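Long-range contacts in putative oxidoreductase (Thermus thermophilus, PDB 2ISM), which is of unknown function but folds as a beta-propeller of six four-stranded antiparallel blades: residues B[93-98]-B[148-153]; B[105-110]-B[125-130]. One frame throughout, in Å; residues are numbered along the deposited sequence.

Interaction 1: residues B[93-98]-B[148-153]; sequences YAYRTV and LYVTTG
Tyr93 and Tyr95 of strand 93-98 face Leu148 and Val150 of strand 148-151 across a gap of 9.8 Å between the strand axes, the two strands running the same way at 21°. No hydrogen bond joins the segments; the gap is bridged mainly by side chains. CD1 of Tyr93 meets the methyl CD2 of Leu148 at 4.0 Å, and the two side chains cross obliquely. Tyr95 reaches further along the facing strand. With its CG placed anti to the backbone N (chi1 -176°), the Tyr95 ring presents an edge to Val150, whose CG1 lies in the ring plane, 3.5 Å from CE1 of Tyr95. The same CE1 lies 3.6 Å from the carbonyl O of Thr151. Such face-to-face contact of two sheets is what holds neighbouring blades of a beta-propeller together: strands 92-98 and 148-151 are each the second strand of a four-stranded antiparallel blade, in two successive blades. Ile140 touches Tyr93, Tyr95 and Val150, and extends the apolar layer between them. Beyond the strand end, the methyl CG2 of Thr152 approaches OH of Tyr95 to 4.0 Å, near the plane of the ring, and the two side chains cross at about a right angle. The hydroxyl of Thr152 is held by Leu167 O and Lys170 N. At the other end of the contact, OH of Tyr93 is hydrogen-bonded to Pro176 O and Arg109 NH1.

Interaction 2: residues B[105-110]-B[125-130]; sequences NQVVRL and DGIPAR
Asn105 and Ile127 form an antiparallel hydrogen-bonded pair that joins strands 104-112 and 117-127, a beta hairpin making up the last two strands of one propeller blade. Asn105 N donates to Ile127 O at 2.7 Å. The return bond, from Ile127 N to Asn105 O, measures 2.9 Å. Both side chains leave the same face of the sheet, and their CB atoms come within 3.6 Å of each other. In Ile127, CG1 is anti to the carbonyl carbon (chi1 -62°), while CG2 is anti to the backbone N and lies beside CB of Asn105. CD1 of Ile127 extends to a looser contact with CG2 of Val107, at 4.5 Å. Thr152 also touches Ile127. Beyond the paired residues, CB of Ala129 points back and lies 3.8 Å from Asn105 N. CG of Gln106 sits between the backbone N and the carbonyl carbon (chi1 51°), and the chain is extended beyond it. Gln106 and Asp125 thus stand side by side and point the same way, with their amide and carboxylate planes 70° apart. OD1 of Asp125 lies 3.5 Å from CB of Gln106. This carboxylate also forms a salt bridge with Arg104. Within its own segment, the carboxylate of Asp125 accepts a hydrogen bond from the next residue: Gly126 N donates to Asp125 OD1 at 2.8 Å, from above the carboxylate plane.

How the interactions relate
Following the chain from the N terminus, strand 92-98 is reached after the strands up to 77-82; the chain then turns into strand 104-112 and its hairpin partner 117-127. Interaction 2 closes this short loop, with 14 residues between its segments. The chain then goes on to strand 148-151, where interaction 1 closes a longer loop of 49 residues. The short loop lies wholly within the long one, and the two do not cross. Interaction 2 works inside one blade, whereas interaction 1 ties that blade to the next. They meet directly: strands 92-98 and 104-112 are neighbours, a probable hydrogen bond runs from Val108 N to Ala94 O (2.8 Å), and Tyr95 OH packs against Ile127 CG2.

Interaction 1: residues B[93-98]-B[148-153]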
ATOM      1  N   TYR B  93      14.748   8.587 -21.185  1.00 11.09           N
ATOM      2  CA  TYR B  93      15.060   9.999 -21.025  1.00  9.01           C
ATOM      3  C   TYR B  93      15.949  10.215 -19.817  1.00 11.45           C
ATOM      4  O   TYR B  93      15.832   9.512 -18.814  1.00 12.06           O
ATOM      5  CB  TYR B  93      13.771  10.814 -20.888  1.00  9.99           C
ATOM      6  CG  TYR B  93      12.964  10.856 -22.172  1.00 12.37           C
ATOM      7  CD1 TYR B  93      12.903  12.019 -22.944  1.00  9.54           C
ATOM      8  CD2 TYR B  93      12.288   9.724 -22.627  1.00 15.47           C
ATOM      9  CE1 TYR B  93      12.189  12.056 -24.133  1.00  9.68           C
ATOM     10  CE2 TYR B  93      11.569   9.747 -23.822  1.00 13.17           C
ATOM     11  CZ  TYR B  93      11.525  10.916 -24.568  1.00 14.53           C
ATOM     12  OH  TYR B  93      10.827  10.940 -25.756  1.00 18.41           O
ATOM     13  N   ALA B  94      16.849  11.182 -19.925  1.00  9.27           N
ATOM     14  CA  ALA B  94      17.759  11.488 -18.832  1.00  9.82           C
ATOM     15  C   ALA B  94      18.059  12.973 -18.802  1.00  9.49           C
ATOM     16  O   ALA B  94      18.145  13.616 -19.850  1.00 10.95           O
ATOM     17  CB  ALA B  94      19.053  10.697 -18.994  1.00 10.62           C
ATOM     18  N   TYR B  95      18.205  13.505 -17.591  1.00  7.64           N
ATOM     19  CA  TYR B  95      18.518  14.914 -17.365  1.00  9.35           C
ATOM     20  C   TYR B  95      19.988  14.940 -16.967  1.00  8.22           C
ATOM     21  O   TYR B  95      20.380  14.233 -16.040  1.00  9.43           O
ATOM     22  CB  TYR B  95      17.669  15.456 -16.208  1.00  9.02           C
ATOM     23  CG  TYR B  95      17.814  16.943 -15.927  1.00 10.30           C
ATOM     24  CD1 TYR B  95      16.763  17.825 -16.190  1.00 12.09           C
ATOM     25  CD2 TYR B  95      18.981  17.462 -15.364  1.00  8.64           C
ATOM     26  CE1 TYR B  95      16.866  19.187 -15.895  1.00 12.58           C
ATOM     27  CE2 TYR B  95      19.100  18.830 -15.068  1.00  6.02           C
ATOM     28  CZ  TYR B  95      18.037  19.683 -15.335  1.00 10.39           C
ATOM     29  OH  TYR B  95      18.126  21.025 -15.039  1.00 13.20           O
ATOM     30  N   ARG B  96      20.805  15.737 -17.654  1.00  9.20           N
ATOM     31  CA  ARG B  96      22.223  15.792 -17.306  1.00  9.26           C
ATOM     32  C   ARG B  96      22.857  17.168 -17.471  1.00 11.06           C
ATOM     33  O   ARG B  96      22.402  17.991 -18.272  1.00 10.44           O
ATOM     34  CB  ARG B  96      23.029  14.796 -18.158  1.00  9.78           C
ATOM     35  CG  ARG B  96      23.105  15.185 -19.636  1.00 10.76           C
ATOM     36  CD  ARG B  96      24.197  14.422 -20.377  1.00 17.60           C
ATOM     37  NE  ARG B  96      24.186  14.726 -21.806  1.00 13.07           N
ATOM     38  CZ  ARG B  96      25.060  14.249 -22.687  1.00 20.52           C
ATOM     39  NH1 ARG B  96      26.034  13.438 -22.290  1.00 16.25           N
ATOM     40  NH2 ARG B  96      24.950  14.570 -23.972  1.00 16.63           N
ATOM     41  N   THR B  97      23.918  17.399 -16.701  1.00 12.65           N
ATOM     42  CA  THR B  97      24.675  18.638 -16.784  1.00 11.54           C
ATOM     43  C   THR B  97      25.839  18.266 -17.703  1.00 14.29           C
ATOM     44  O   THR B  97      26.553  17.293 -17.441  1.00 13.69           O
ATOM     45  CB  THR B  97      25.247  19.055 -15.411  1.00 15.45           C
ATOM     46  OG1 THR B  97      24.233  18.932 -14.405  1.00 11.40           O
ATOM     47  CG2 THR B  97      25.726  20.506 -15.456  1.00 12.44           C
ATOM     48  N   VAL B  98      26.024  19.014 -18.786  1.00 16.04           N
ATOM     49  CA  VAL B  98      27.108  18.716 -19.714  1.00 16.28           C
ATOM     50  C   VAL B  98      28.023  19.931 -19.878  1.00 18.18           C
ATOM     51  O   VAL B  98      27.582  21.073 -19.724  1.00 12.81           O
ATOM     52  CB  VAL B  98      26.547  18.274 -21.098  1.00 18.01           C
ATOM     53  CG1 VAL B  98      25.983  19.465 -21.851  1.00 15.19           C
ATOM     54  CG2 VAL B  98      27.636  17.581 -21.903  1.00 28.27           C
ATOM     55  N   LEU B 148       6.042  15.176 -20.543  1.00  9.61           N
ATOM     56  CA  LEU B 148       7.297  15.147 -19.799  1.00 11.81           C
ATOM     57  C   LEU B 148       7.468  16.372 -18.907  1.00 12.72           C
ATOM     58  O   LEU B 148       7.524  17.501 -19.391  1.00 13.35           O
ATOM     59  CB  LEU B 148       8.478  15.061 -20.771  1.00 11.67           C
ATOM     60  CG  LEU B 148       9.871  15.142 -20.130  1.00 16.04           C
ATOM     61  CD1 LEU B 148      10.051  14.007 -19.138  1.00 13.40           C
ATOM     62  CD2 LEU B 148      10.939  15.080 -21.216  1.00 15.02           C
ATOM     63  N   TYR B 149       7.553  16.139 -17.602  1.00 12.54           N
ATOM     64  CA  TYR B 149       7.730  17.213 -16.635  1.00 12.00           C
ATOM     65  C   TYR B 149       9.192  17.248 -16.215  1.00 10.12           C
ATOM     66  O   TYR B 149       9.793  16.205 -15.956  1.00  7.12           O
ATOM     67  CB  TYR B 149       6.829  16.982 -15.420  1.00 10.78           C
ATOM     68  CG  TYR B 149       5.361  17.197 -15.714  1.00 10.56           C
ATOM     69  CD1 TYR B 149       4.692  18.315 -15.220  1.00 11.71           C
ATOM     70  CD2 TYR B 149       4.641  16.284 -16.489  1.00  8.76           C
ATOM     71  CE1 TYR B 149       3.334  18.521 -15.487  1.00 13.79           C
ATOM     72  CE2 TYR B 149       3.285  16.479 -16.762  1.00 10.04           C
ATOM     73  CZ  TYR B 149       2.638  17.598 -16.254  1.00 13.79           C
ATOM     74  OH  TYR B 149       1.294  17.795 -16.496  1.00 17.63           O
ATOM     75  N   VAL B 150       9.746  18.456 -16.137  1.00 11.19           N
ATOM     76  CA  VAL B 150      11.159  18.653 -15.797  1.00 13.17           C
ATOM     77  C   VAL B 150      11.353  19.734 -14.741  1.00  8.19           C
ATOM     78  O   VAL B 150      10.859  20.847 -14.909  1.00 11.34           O
ATOM     79  CB  VAL B 150      11.946  19.097 -17.052  1.00 11.89           C
ATOM     80  CG1 VAL B 150      13.439  19.141 -16.754  1.00 11.61           C
ATOM     81  CG2 VAL B 150      11.630  18.164 -18.221  1.00 10.13           C
ATOM     82  N   THR B 151      12.072  19.426 -13.660  1.00 10.25           N
ATOM     83  CA  THR B 151      12.322  20.438 -12.641  1.00  9.57           C
ATOM     84  C   THR B 151      13.709  21.023 -12.890  1.00 10.99           C
ATOM     85  O   THR B 151      14.618  20.313 -13.320  1.00  9.44           O
ATOM     86  CB  THR B 151      12.262  19.865 -11.191  1.00 12.40           C
ATOM     87  OG1 THR B 151      13.391  19.020 -10.946  1.00 10.64           O
ATOM     88  CG2 THR B 151      10.985  19.066 -10.983  1.00  6.29           C
ATOM     89  N   THR B 152      13.862  22.322 -12.648  1.00 10.90           N
ATOM     90  CA  THR B 152      15.150  22.988 -12.849  1.00 12.81           C
ATOM     91  C   THR B 152      15.442  23.934 -11.692  1.00 12.11           C
ATOM     92  O   THR B 152      14.520  24.465 -11.067  1.00 10.92           O
ATOM     93  CB  THR B 152      15.173  23.818 -14.151  1.00 12.46           C
ATOM     94  OG1 THR B 152      14.323  24.964 -14.008  1.00 11.83           O
ATOM     95  CG2 THR B 152      14.694  22.979 -15.328  1.00 12.39           C
ATOM     96  N   GLY B 153      16.725  24.140 -11.409  1.00 13.15           N
ATOM     97  CA  GLY B 153      17.113  25.032 -10.330  1.00 13.30           C
ATOM     98  C   GLY B 153      17.487  26.382 -10.905  1.00 14.49           C
ATOM     99  O   GLY B 153      17.643  26.505 -12.122  1.00 15.99           O
TER

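Interaction 2: residues B[105-110]-B[125-130]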
ATOM      1  N   ASN B 105      22.538  22.485 -18.549  1.00  8.59           N
ATOM      2  CA  ASN B 105      21.772  21.280 -18.258  1.00  9.65           C
ATOM      3  C   ASN B 105      20.904  20.994 -19.483  1.00 10.91           C
ATOM      4  O   ASN B 105      20.580  21.898 -20.259  1.00 11.67           O
ATOM      5  CB  ASN B 105      20.899  21.466 -17.006  1.00 10.61           C
ATOM      6  CG  ASN B 105      21.695  21.333 -15.709  1.00 11.33           C
ATOM      7  OD1 ASN B 105      21.825  22.285 -14.932  1.00 13.08           O
ATOM      8  ND2 ASN B 105      22.230  20.149 -15.475  1.00  7.20           N
ATOM      9  N   GLN B 106      20.546  19.733 -19.670  1.00  9.13           N
ATOM     10  CA  GLN B 106      19.732  19.348 -20.809  1.00  8.92           C
ATOM     11  C   GLN B 106      19.044  18.029 -20.539  1.00  9.80           C
ATOM     12  O   GLN B 106      19.430  17.284 -19.642  1.00 11.35           O
ATOM     13  CB  GLN B 106      20.607  19.188 -22.058  1.00 11.52           C
ATOM     14  CG  GLN B 106      21.812  18.290 -21.838  1.00 14.35           C
ATOM     15  CD  GLN B 106      22.578  17.979 -23.115  1.00 15.66           C
ATOM     16  OE1 GLN B 106      22.790  18.849 -23.965  1.00 21.07           O
ATOM     17  NE2 GLN B 106      23.015  16.737 -23.243  1.00 13.04           N
ATOM     18  N   VAL B 107      18.013  17.762 -21.325  1.00  8.52           N
ATOM     19  CA  VAL B 107      17.296  16.509 -21.238  1.00 10.11           C
ATOM     20  C   VAL B 107      17.657  15.816 -22.534  1.00 10.97           C
ATOM     21  O   VAL B 107      17.496  16.386 -23.612  1.00 12.87           O
ATOM     22  CB  VAL B 107      15.770  16.700 -21.200  1.00 10.34           C
ATOM     23  CG1 VAL B 107      15.089  15.339 -21.299  1.00  8.88           C
ATOM     24  CG2 VAL B 107      15.357  17.394 -19.903  1.00  9.49           C
ATOM     25  N   VAL B 108      18.177  14.603 -22.429  1.00 10.75           N
ATOM     26  CA  VAL B 108      18.547  13.846 -23.609  1.00 11.55           C
ATOM     27  C   VAL B 108      17.697  12.589 -23.654  1.00 13.65           C
ATOM     28  O   VAL B 108      16.981  12.272 -22.707  1.00 12.66           O
ATOM     29  CB  VAL B 108      20.046  13.455 -23.596  1.00 11.82           C
ATOM     30  CG1 VAL B 108      20.905  14.706 -23.661  1.00 17.42           C
ATOM     31  CG2 VAL B 108      20.372  12.647 -22.342  1.00 14.92           C
ATOM     32  N   ARG B 109      17.782  11.885 -24.771  1.00 13.19           N
ATOM     33  CA  ARG B 109      17.034  10.664 -24.969  1.00 14.62           C
ATOM     34  C   ARG B 109      17.999   9.614 -25.517  1.00 12.87           C
ATOM     35  O   ARG B 109      18.801   9.916 -26.398  1.00 13.57           O
ATOM     36  CB  ARG B 109      15.910  10.934 -25.974  1.00 19.14           C
ATOM     37  CG  ARG B 109      14.946   9.805 -26.171  1.00 26.87           C
ATOM     38  CD  ARG B 109      13.732  10.258 -26.971  1.00 24.28           C
ATOM     39  NE  ARG B 109      13.940  10.270 -28.416  1.00 20.93           N
ATOM     40  CZ  ARG B 109      12.960  10.470 -29.295  1.00 24.94           C
ATOM     41  NH1 ARG B 109      11.722  10.674 -28.863  1.00 16.90           N
ATOM     42  NH2 ARG B 109      13.208  10.451 -30.599  1.00 23.85           N
ATOM     43  N   LEU B 110      17.932   8.396 -24.985  1.00 11.44           N
ATOM     44  CA  LEU B 110      18.784   7.303 -25.448  1.00 15.67           C
ATOM     45  C   LEU B 110      17.913   6.255 -26.135  1.00 16.33           C
ATOM     46  O   LEU B 110      16.758   6.057 -25.753  1.00 15.29           O
ATOM     47  CB  LEU B 110      19.507   6.623 -24.278  1.00 14.48           C
ATOM     48  CG  LEU B 110      20.391   7.420 -23.319  1.00 20.25           C
ATOM     49  CD1 LEU B 110      21.239   6.443 -22.515  1.00 26.71           C
ATOM     50  CD2 LEU B 110      21.284   8.369 -24.087  1.00 29.43           C
ATOM     51  N   ASP B 125      17.703  21.566 -24.715  1.00 13.27           N
ATOM     52  CA  ASP B 125      19.040  22.026 -24.362  1.00 13.22           C
ATOM     53  C   ASP B 125      19.009  23.456 -23.819  1.00 13.38           C
ATOM     54  O   ASP B 125      18.047  24.193 -24.041  1.00 14.40           O
ATOM     55  CB  ASP B 125      19.935  21.968 -25.613  1.00 11.11           C
ATOM     56  CG  ASP B 125      21.405  21.795 -25.279  1.00 17.57           C
ATOM     57  OD1 ASP B 125      21.743  21.772 -24.077  1.00 16.27           O
ATOM     58  OD2 ASP B 125      22.224  21.681 -26.222  1.00 17.87           O
ATOM     59  N   GLY B 126      20.056  23.842 -23.094  1.00 10.50           N
ATOM     60  CA  GLY B 126      20.124  25.207 -22.595  1.00 11.95           C
ATOM     61  C   GLY B 126      19.567  25.526 -21.224  1.00 13.20           C
ATOM     62  O   GLY B 126      19.390  26.696 -20.892  1.00 13.15           O
ATOM     63  N   ILE B 127      19.266  24.510 -20.425  1.00 14.97           N
ATOM     64  CA  ILE B 127      18.764  24.774 -19.083  1.00 14.16           C
ATOM     65  C   ILE B 127      19.967  25.319 -18.313  1.00 14.20           C
ATOM     66  O   ILE B 127      21.083  24.814 -18.454  1.00 12.02           O
ATOM     67  CB  ILE B 127      18.255  23.487 -18.407  1.00 12.97           C
ATOM     68  CG1 ILE B 127      17.091  22.906 -19.215  1.00  9.56           C
ATOM     69  CG2 ILE B 127      17.819  23.794 -16.978  1.00 10.46           C
ATOM     70  CD1 ILE B 127      16.640  21.537 -18.742  1.00 13.68           C
ATOM     71  N   PRO B 128      19.761  26.368 -17.504  1.00 11.37           N
ATOM     72  CA  PRO B 128      20.868  26.949 -16.739  1.00 13.41           C
ATOM     73  C   PRO B 128      21.722  25.982 -15.915  1.00 13.57           C
ATOM     74  O   PRO B 128      21.228  25.017 -15.331  1.00 13.91           O
ATOM     75  CB  PRO B 128      20.170  27.981 -15.853  1.00 14.10           C
ATOM     76  CG  PRO B 128      19.026  28.431 -16.706  1.00 15.44           C
ATOM     77  CD  PRO B 128      18.517  27.129 -17.284  1.00 14.03           C
ATOM     78  N   ALA B 129      23.016  26.277 -15.881  1.00 13.44           N
ATOM     79  CA  ALA B 129      23.998  25.531 -15.106  1.00 11.57           C
ATOM     80  C   ALA B 129      25.147  26.509 -14.891  1.00 14.41           C
ATOM     81  O   ALA B 129      25.373  27.386 -15.720  1.00 15.22           O
ATOM     82  CB  ALA B 129      24.483  24.311 -15.876  1.00 12.54           C
ATOM     83  N   ARG B 130      25.856  26.380 -13.776  1.00 13.11           N
ATOM     84  CA  ARG B 130      26.987  27.260 -13.493  1.00 14.01           C
ATOM     85  C   ARG B 130      28.169  26.413 -13.037  1.00 16.71           C
ATOM     86  O   ARG B 130      27.992  25.272 -12.616  1.00 13.51           O
ATOM     87  CB  ARG B 130      26.612  28.296 -12.426  1.00 14.74           C
ATOM     88  CG  ARG B 130      25.675  29.400 -12.935  1.00 15.72           C
ATOM     89  CD  ARG B 130      26.289  30.131 -14.129  1.00 24.95           C
ATOM     90  NE  ARG B 130      25.406  31.142 -14.706  1.00 35.10           N
ATOM     91  CZ  ARG B 130      25.607  31.719 -15.891  1.00 43.42           C
ATOM     92  NH1 ARG B 130      26.659  31.383 -16.628  1.00 42.69           N
ATOM     93  NH2 ARG B 130      24.761  32.638 -16.340  1.00 42.36           N
TER